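PDB 2CUK: glycerate dehydrogenase/glyoxylate reductase from Thermus thermophilus, which probably reduces hydroxypyruvate and glyoxylate with a nicotinamide cofactor, as a member of the D-isomer specific 2-hydroxyacid dehydrogenase family. Local coordinates for the interface of chains A and B. Numbering follows the deposited sequence. Chains: chain A/B, glycerate dehydrogenase/glyoxylate reductase.

Contact 1: the interface of chains A and B. Residues chain A 30-31, 52, 259; chain B 130-132.
A:Glu52 reaches across to the backbone of B:Trp132, and A:Phe31 and A:Pro259 pack on the neighbouring B:Lys130. All seven residues lie in loops. The A:Glu52 chain leaves its CB with CG beside the backbone N, anti to the carbonyl carbon. CG lies 3.7 Å from B:Trp132 O and also touches B:Trp132 CB. The chain then bends at chi2, -78°, which turns the carboxylate toward chain B. CD lies near B:Trp132 N and CB. At the tip, OE2 accepts a hydrogen bond of 2.8 Å from B:Trp132 N. This bond is almost straight, 173° at the hydrogen. The N-H meets OE2 on its anti side, 28° out of the carboxylate plane. The same oxygen lies 3.3 Å from the methyl CB of B:Ala131. The backbone donor would be expected to stabilise a negative charge on OE2. Chain A meets B:Trp132 through its backbone and CB.

B:Ala131 CB points into chain A between two oxygens. A:Glu52 OE2 is one, and A:Leu30 O, 3.9 Å from CB, is the other. A water links the two chains nearby. It lies 2.8 Å from A:Leu30 O and 2.7 Å from B:Trp132 O, bridging two carbonyl groups.

The apolar part centres on B:Lys130. The tip of the A:Phe31 ring comes to it, with CZ 3.7 Å from B:Lys130 CB and CE1 near the carbonyl O. Beyond CB the lysine chain leads away from the ring, extended as far as CE and bent at the end. A:Pro259 presses its ring atom CG against the peptide group, 3.5 Å from B:Lys130 C. The patch fastens the B:130-132 loop to chain A. It forms part of a two-fold interface, probably that of the dimer usual in this family.

Contact 2: the interface of chains A and B. Residues chain A 255, 258-260, 267, 274-277; chain B 129-131.
The indole of B:Trp129 is clamped between A:Pro259 and A:Pro276. This is the main apolar and CH-pi contact. On one face, A:Pro276 puts CB 3.4 Å from the centroid of the five-membered ring and CA over the six-membered ring. On the opposite face, A:Pro259 CB lies 3.5 Å from the five-membered centroid, with CA again over the six-membered ring. A:Pro259 follows a cis peptide bond. CG of B:Trp129 is anti to its backbone N (chi1 -177°), which sends the ring away from its own main chain into chain A.

The far rim of the indole is lined by other groups. A:Glu258 CG touches B:Trp129 CZ2 at 3.4 Å. A:Thr255 OG1 meets CH2 tip to tip. A:Tyr267 OH lies in the ring plane at the edge, 3.5 Å from CE3. A:Ile274 CG2 and A:Leu260 CB are looser neighbours of CZ3.

Hydrogen bonds within chain A brace this lining. A:Tyr267 OH donates to A:Leu260 O at 2.9 Å. A:Thr255 N donates to A:Glu258 OE1, on the anti lone pair, at 3.0 Å. By family, A:Glu258 and A:His277 are the catalytic glutamate and histidine. The indole thus reaches the active-site region of the partner chain, where it may help shape the substrate pocket.

The polar link across the contact runs through water. It lies 3.1 Å from B:Trp129 NE1, with a bent angle of 139° at the hydrogen, and 3.1 Å from A:Glu258 OE2.

Contact 1: the interface of chains A and B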
ATOM      1  N   LEU A  30     -11.931  23.289 -10.895  1.00 32.45           N
ATOM      2  CA  LEU A  30     -10.705  22.599 -11.261  1.00 32.96           C
ATOM      3  C   LEU A  30      -9.775  23.426 -12.149  1.00 33.06           C
ATOM      4  O   LEU A  30      -8.581  23.136 -12.237  1.00 32.23           O
ATOM      5  CB  LEU A  30     -11.067  21.296 -11.975  1.00 33.67           C
ATOM      6  CG  LEU A  30     -10.378  20.008 -11.530  1.00 33.93           C
ATOM      7  CD1 LEU A  30     -10.557  19.800 -10.036  1.00 33.83           C
ATOM      8  CD2 LEU A  30     -10.971  18.843 -12.310  1.00 35.02           C
ATOM      9  N   PHE A  31     -10.317  24.451 -12.803  1.00 32.85           N
ATOM     10  CA  PHE A  31      -9.519  25.289 -13.696  1.00 33.91           C
ATOM     11  C   PHE A  31      -9.601  26.783 -13.398  1.00 33.74           C
ATOM     12  O   PHE A  31     -10.606  27.275 -12.881  1.00 33.06           O
ATOM     13  CB  PHE A  31      -9.952  25.064 -15.148  1.00 37.29           C
ATOM     14  CG  PHE A  31      -9.791  23.649 -15.622  1.00 38.91           C
ATOM     15  CD1 PHE A  31      -8.532  23.139 -15.925  1.00 40.11           C
ATOM     16  CD2 PHE A  31     -10.901  22.819 -15.754  1.00 39.66           C
ATOM     17  CE1 PHE A  31      -8.377  21.820 -16.355  1.00 42.00           C
ATOM     18  CE2 PHE A  31     -10.761  21.499 -16.182  1.00 41.67           C
ATOM     19  CZ  PHE A  31      -9.494  20.999 -16.483  1.00 41.33           C
ATOM     20  N   GLU A  52      -0.554  24.671 -10.368  1.00 27.95           N
ATOM     21  CA  GLU A  52      -1.289  24.786 -11.630  1.00 30.46           C
ATOM     22  C   GLU A  52      -1.445  26.232 -12.106  1.00 31.03           C
ATOM     23  O   GLU A  52      -2.011  26.476 -13.173  1.00 30.98           O
ATOM     24  CB  GLU A  52      -2.684  24.164 -11.489  1.00 32.31           C
ATOM     25  CG  GLU A  52      -2.695  22.677 -11.160  1.00 36.30           C
ATOM     26  CD  GLU A  52      -2.401  21.801 -12.364  1.00 38.93           C
ATOM     27  OE1 GLU A  52      -1.409  22.071 -13.073  1.00 42.04           O
ATOM     28  OE2 GLU A  52      -3.160  20.836 -12.595  1.00 38.20           O
ATOM     29  N   PRO A 259      -1.916  15.863 -16.846  1.00 27.69           N
ATOM     30  CA  PRO A 259      -2.342  14.472 -16.637  1.00 27.33           C
ATOM     31  C   PRO A 259      -2.002  13.565 -17.825  1.00 27.35           C
ATOM     32  O   PRO A 259      -1.777  14.042 -18.941  1.00 26.15           O
ATOM     33  CB  PRO A 259      -3.852  14.598 -16.443  1.00 27.91           C
ATOM     34  CG  PRO A 259      -4.014  15.982 -15.874  1.00 28.99           C
ATOM     35  CD  PRO A 259      -3.059  16.783 -16.717  1.00 28.00           C
TER
ATOM     36  N   LYS B 130      -7.943  15.585 -14.679  1.00 22.09           N
ATOM     37  CA  LYS B 130      -7.762  16.755 -15.525  1.00 23.54           C
ATOM     38  C   LYS B 130      -6.848  17.813 -14.917  1.00 22.93           C
ATOM     39  O   LYS B 130      -6.383  18.705 -15.616  1.00 23.31           O
ATOM     40  CB  LYS B 130      -9.130  17.356 -15.847  1.00 26.28           C
ATOM     41  CG  LYS B 130     -10.074  16.338 -16.465  1.00 27.90           C
ATOM     42  CD  LYS B 130     -11.429  16.931 -16.790  1.00 31.38           C
ATOM     43  CE  LYS B 130     -12.366  15.856 -17.321  1.00 29.85           C
ATOM     44  NZ  LYS B 130     -11.750  15.119 -18.461  1.00 30.29           N
ATOM     45  N   ALA B 131      -6.587  17.715 -13.618  1.00 22.63           N
ATOM     46  CA  ALA B 131      -5.712  18.676 -12.956  1.00 21.61           C
ATOM     47  C   ALA B 131      -5.411  18.301 -11.515  1.00 20.95           C
ATOM     48  O   ALA B 131      -6.054  17.424 -10.935  1.00 21.28           O
ATOM     49  CB  ALA B 131      -6.342  20.068 -12.997  1.00 23.40           C
ATOM     50  N   TRP B 132      -4.411  18.969 -10.948  1.00 19.35           N
ATOM     51  CA  TRP B 132      -4.031  18.760  -9.556  1.00 19.13           C
ATOM     52  C   TRP B 132      -4.930  19.713  -8.772  1.00 19.67           C
ATOM     53  O   TRP B 132      -5.180  20.830  -9.225  1.00 17.78           O
ATOM     54  CB  TRP B 132      -2.569  19.158  -9.338  1.00 18.69           C
ATOM     55  CG  TRP B 132      -2.090  18.938  -7.937  1.00 19.64           C
ATOM     56  CD1 TRP B 132      -1.491  17.817  -7.443  1.00 19.67           C
ATOM     57  CD2 TRP B 132      -2.203  19.851  -6.837  1.00 20.04           C
ATOM     58  NE1 TRP B 132      -1.222  17.972  -6.105  1.00 19.71           N
ATOM     59  CE2 TRP B 132      -1.648  19.210  -5.707  1.00 20.23           C
ATOM     60  CE3 TRP B 132      -2.718  21.145  -6.696  1.00 19.75           C
ATOM     61  CZ2 TRP B 132      -1.594  19.820  -4.449  1.00 19.50           C
ATOM     62  CZ3 TRP B 132      -2.665  21.755  -5.444  1.00 19.80           C
ATOM     63  CH2 TRP B 132      -2.106  21.090  -4.337  1.00 19.62           C
TER
HETATM   64  O   HOH W   1      -7.156  22.565  -9.939  1.00 21.21           O

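Contact 2: the interface of chains A and B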
ATOM      1  N   THR A 255       3.516  11.954 -14.055  1.00 18.45           N
ATOM      2  CA  THR A 255       3.759  11.516 -15.423  1.00 21.05           C
ATOM      3  C   THR A 255       4.141  12.652 -16.370  1.00 23.73           C
ATOM      4  O   THR A 255       4.174  13.823 -15.987  1.00 23.90           O
ATOM      5  CB  THR A 255       2.507  10.814 -16.003  1.00 21.12           C
ATOM      6  OG1 THR A 255       1.434  11.760 -16.104  1.00 18.68           O
ATOM      7  CG2 THR A 255       2.066   9.667 -15.096  1.00 18.42           C
ATOM      8  N   GLU A 258       1.295  15.375 -18.167  1.00 27.14           N
ATOM      9  CA  GLU A 258       0.454  15.250 -16.987  1.00 28.07           C
ATOM     10  C   GLU A 258      -0.657  16.297 -17.015  1.00 28.54           C
ATOM     11  O   GLU A 258      -0.397  17.487 -17.202  1.00 27.70           O
ATOM     12  CB  GLU A 258       1.307  15.426 -15.731  1.00 29.70           C
ATOM     13  CG  GLU A 258       0.586  15.141 -14.429  1.00 31.94           C
ATOM     14  CD  GLU A 258       1.481  15.340 -13.222  1.00 32.30           C
ATOM     15  OE1 GLU A 258       2.481  14.604 -13.093  1.00 32.90           O
ATOM     16  OE2 GLU A 258       1.187  16.236 -12.402  1.00 35.80           O
ATOM     17  N   PRO A 259      -1.916  15.863 -16.846  1.00 27.69           N
ATOM     18  CA  PRO A 259      -2.342  14.472 -16.637  1.00 27.33           C
ATOM     19  C   PRO A 259      -2.002  13.565 -17.825  1.00 27.35           C
ATOM     20  O   PRO A 259      -1.777  14.042 -18.941  1.00 26.15           O
ATOM     21  CB  PRO A 259      -3.852  14.598 -16.443  1.00 27.91           C
ATOM     22  CG  PRO A 259      -4.014  15.982 -15.874  1.00 28.99           C
ATOM     23  CD  PRO A 259      -3.059  16.783 -16.717  1.00 28.00           C
ATOM     24  N   LEU A 260      -1.961  12.259 -17.578  1.00 26.39           N
ATOM     25  CA  LEU A 260      -1.674  11.286 -18.629  1.00 27.66           C
ATOM     26  C   LEU A 260      -3.014  10.879 -19.242  1.00 28.51           C
ATOM     27  O   LEU A 260      -3.845  10.271 -18.566  1.00 26.91           O
ATOM     28  CB  LEU A 260      -0.983  10.052 -18.044  1.00 26.83           C
ATOM     29  CG  LEU A 260      -0.390   9.064 -19.050  1.00 27.27           C
ATOM     30  CD1 LEU A 260       0.882   9.648 -19.660  1.00 27.39           C
ATOM     31  CD2 LEU A 260      -0.081   7.757 -18.357  1.00 28.85           C
ATOM     32  N   TYR A 267      -1.854   2.805 -19.322  1.00 20.13           N
ATOM     33  CA  TYR A 267      -3.094   2.401 -18.659  1.00 20.63           C
ATOM     34  C   TYR A 267      -3.525   0.995 -19.034  1.00 20.94           C
ATOM     35  O   TYR A 267      -4.301   0.372 -18.316  1.00 22.55           O
ATOM     36  CB  TYR A 267      -4.226   3.380 -18.982  1.00 21.53           C
ATOM     37  CG  TYR A 267      -4.106   4.714 -18.289  1.00 20.32           C
ATOM     38  CD1 TYR A 267      -4.154   4.808 -16.894  1.00 22.33           C
ATOM     39  CD2 TYR A 267      -3.949   5.887 -19.022  1.00 21.84           C
ATOM     40  CE1 TYR A 267      -4.046   6.043 -16.251  1.00 22.87           C
ATOM     41  CE2 TYR A 267      -3.844   7.122 -18.393  1.00 22.55           C
ATOM     42  CZ  TYR A 267      -3.893   7.196 -17.010  1.00 23.68           C
ATOM     43  OH  TYR A 267      -3.804   8.425 -16.396  1.00 23.87           O
ATOM     44  N   ILE A 274      -0.700   3.751 -12.005  1.00 15.65           N
ATOM     45  CA  ILE A 274      -0.630   5.202 -12.132  1.00 15.18           C
ATOM     46  C   ILE A 274      -1.654   5.898 -11.234  1.00 15.83           C
ATOM     47  O   ILE A 274      -2.856   5.652 -11.338  1.00 13.57           O
ATOM     48  CB  ILE A 274      -0.879   5.658 -13.605  1.00 15.99           C
ATOM     49  CG1 ILE A 274       0.285   5.236 -14.510  1.00 18.56           C
ATOM     50  CG2 ILE A 274      -1.009   7.163 -13.674  1.00 16.23           C
ATOM     51  CD1 ILE A 274       0.714   3.777 -14.347  1.00 23.69           C
ATOM     52  N   THR A 275      -1.173   6.758 -10.342  1.00 15.16           N
ATOM     53  CA  THR A 275      -2.076   7.506  -9.477  1.00 15.86           C
ATOM     54  C   THR A 275      -2.003   8.954  -9.954  1.00 16.66           C
ATOM     55  O   THR A 275      -0.962   9.408 -10.420  1.00 16.67           O
ATOM     56  CB  THR A 275      -1.701   7.366  -7.981  1.00 14.62           C
ATOM     57  OG1 THR A 275      -0.306   7.616  -7.794  1.00 17.49           O
ATOM     58  CG2 THR A 275      -2.035   5.965  -7.487  1.00 15.42           C
ATOM     59  N   PRO A 276      -3.115   9.695  -9.852  1.00 18.46           N
ATOM     60  CA  PRO A 276      -3.176  11.089 -10.297  1.00 18.32           C
ATOM     61  C   PRO A 276      -2.508  12.173  -9.443  1.00 18.50           C
ATOM     62  O   PRO A 276      -3.167  13.111  -9.005  1.00 17.51           O
ATOM     63  CB  PRO A 276      -4.676  11.314 -10.459  1.00 16.82           C
ATOM     64  CG  PRO A 276      -5.233  10.532  -9.297  1.00 17.76           C
ATOM     65  CD  PRO A 276      -4.417   9.250  -9.317  1.00 18.55           C
ATOM     66  N   HIS A 277      -1.203  12.048  -9.228  1.00 17.21           N
ATOM     67  CA  HIS A 277      -0.447  13.037  -8.463  1.00 18.45           C
ATOM     68  C   HIS A 277      -1.092  13.347  -7.117  1.00 17.36           C
ATOM     69  O   HIS A 277      -1.404  14.504  -6.809  1.00 16.57           O
ATOM     70  CB  HIS A 277      -0.314  14.325  -9.283  1.00 21.32           C
ATOM     71  CG  HIS A 277       0.853  15.176  -8.894  1.00 24.25           C
ATOM     72  ND1 HIS A 277       1.124  16.388  -9.493  1.00 26.50           N
ATOM     73  CD2 HIS A 277       1.800  15.008  -7.941  1.00 23.48           C
ATOM     74  CE1 HIS A 277       2.184  16.932  -8.924  1.00 26.33           C
ATOM     75  NE2 HIS A 277       2.614  16.114  -7.979  1.00 25.01           N
TER
ATOM     76  N   TRP B 129      -9.018  12.458 -14.530  1.00 23.73           N
ATOM     77  CA  TRP B 129      -7.849  13.229 -14.120  1.00 22.98           C
ATOM     78  C   TRP B 129      -7.582  14.375 -15.093  1.00 23.06           C
ATOM     79  O   TRP B 129      -7.059  14.170 -16.192  1.00 22.14           O
ATOM     80  CB  TRP B 129      -6.634  12.302 -14.031  1.00 22.27           C
ATOM     81  CG  TRP B 129      -5.365  12.950 -13.556  1.00 23.19           C
ATOM     82  CD1 TRP B 129      -5.240  14.124 -12.862  1.00 22.31           C
ATOM     83  CD2 TRP B 129      -4.039  12.424 -13.697  1.00 21.86           C
ATOM     84  NE1 TRP B 129      -3.914  14.360 -12.564  1.00 22.51           N
ATOM     85  CE2 TRP B 129      -3.158  13.331 -13.063  1.00 21.90           C
ATOM     86  CE3 TRP B 129      -3.510  11.272 -14.297  1.00 23.28           C
ATOM     87  CZ2 TRP B 129      -1.773  13.123 -13.013  1.00 23.85           C
ATOM     88  CZ3 TRP B 129      -2.127  11.062 -14.246  1.00 22.14           C
ATOM     89  CH2 TRP B 129      -1.278  11.985 -13.608  1.00 23.53           C
ATOM     90  N   LYS B 130      -7.943  15.585 -14.679  1.00 22.09           N
ATOM     91  CA  LYS B 130      -7.762  16.755 -15.525  1.00 23.54           C
ATOM     92  C   LYS B 130      -6.848  17.813 -14.917  1.00 22.93           C
ATOM     93  O   LYS B 130      -6.383  18.705 -15.616  1.00 23.31           O
ATOM     94  CB  LYS B 130      -9.130  17.356 -15.847  1.00 26.28           C
ATOM     95  CG  LYS B 130     -10.074  16.338 -16.465  1.00 27.90           C
ATOM     96  CD  LYS B 130     -11.429  16.931 -16.790  1.00 31.38           C
ATOM     97  CE  LYS B 130     -12.366  15.856 -17.321  1.00 29.85           C
ATOM     98  NZ  LYS B 130     -11.750  15.119 -18.461  1.00 30.29           N
ATOM     99  N   ALA B 131      -6.587  17.715 -13.618  1.00 22.63           N
ATOM    100  CA  ALA B 131      -5.712  18.676 -12.956  1.00 21.61           C
ATOM    101  C   ALA B 131      -5.411  18.301 -11.515  1.00 20.95           C
ATOM    102  O   ALA B 131      -6.054  17.424 -10.935  1.00 21.28           O
ATOM    103  CB  ALA B 131      -6.342  20.068 -12.997  1.00 23.40           C
TER
HETATM  104  O   HOH W   2      -1.908  16.631 -12.201  1.00 36.28           O

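The C-alpha centres of contact 1 and contact 2 are about 9 Å apart. The contacts share A:Pro259, B:Lys130 and B:Ala131, and form one continuous patch. On chain B contact 1 uses 130-132 and contact 2 uses 129-131, in one loop after helix 117-125. On chain A they draw on widely separated parts of the sequence, residues 30-31, 52 and 259 for contact 1, and residues between 255 and 277 for contact 2. The pair thus couples the loop of one subunit to both the 30/52 region of its neighbour and the segment with the catalytic A:Glu258. Two-fold symmetry repeats both contacts with the chains exchanged.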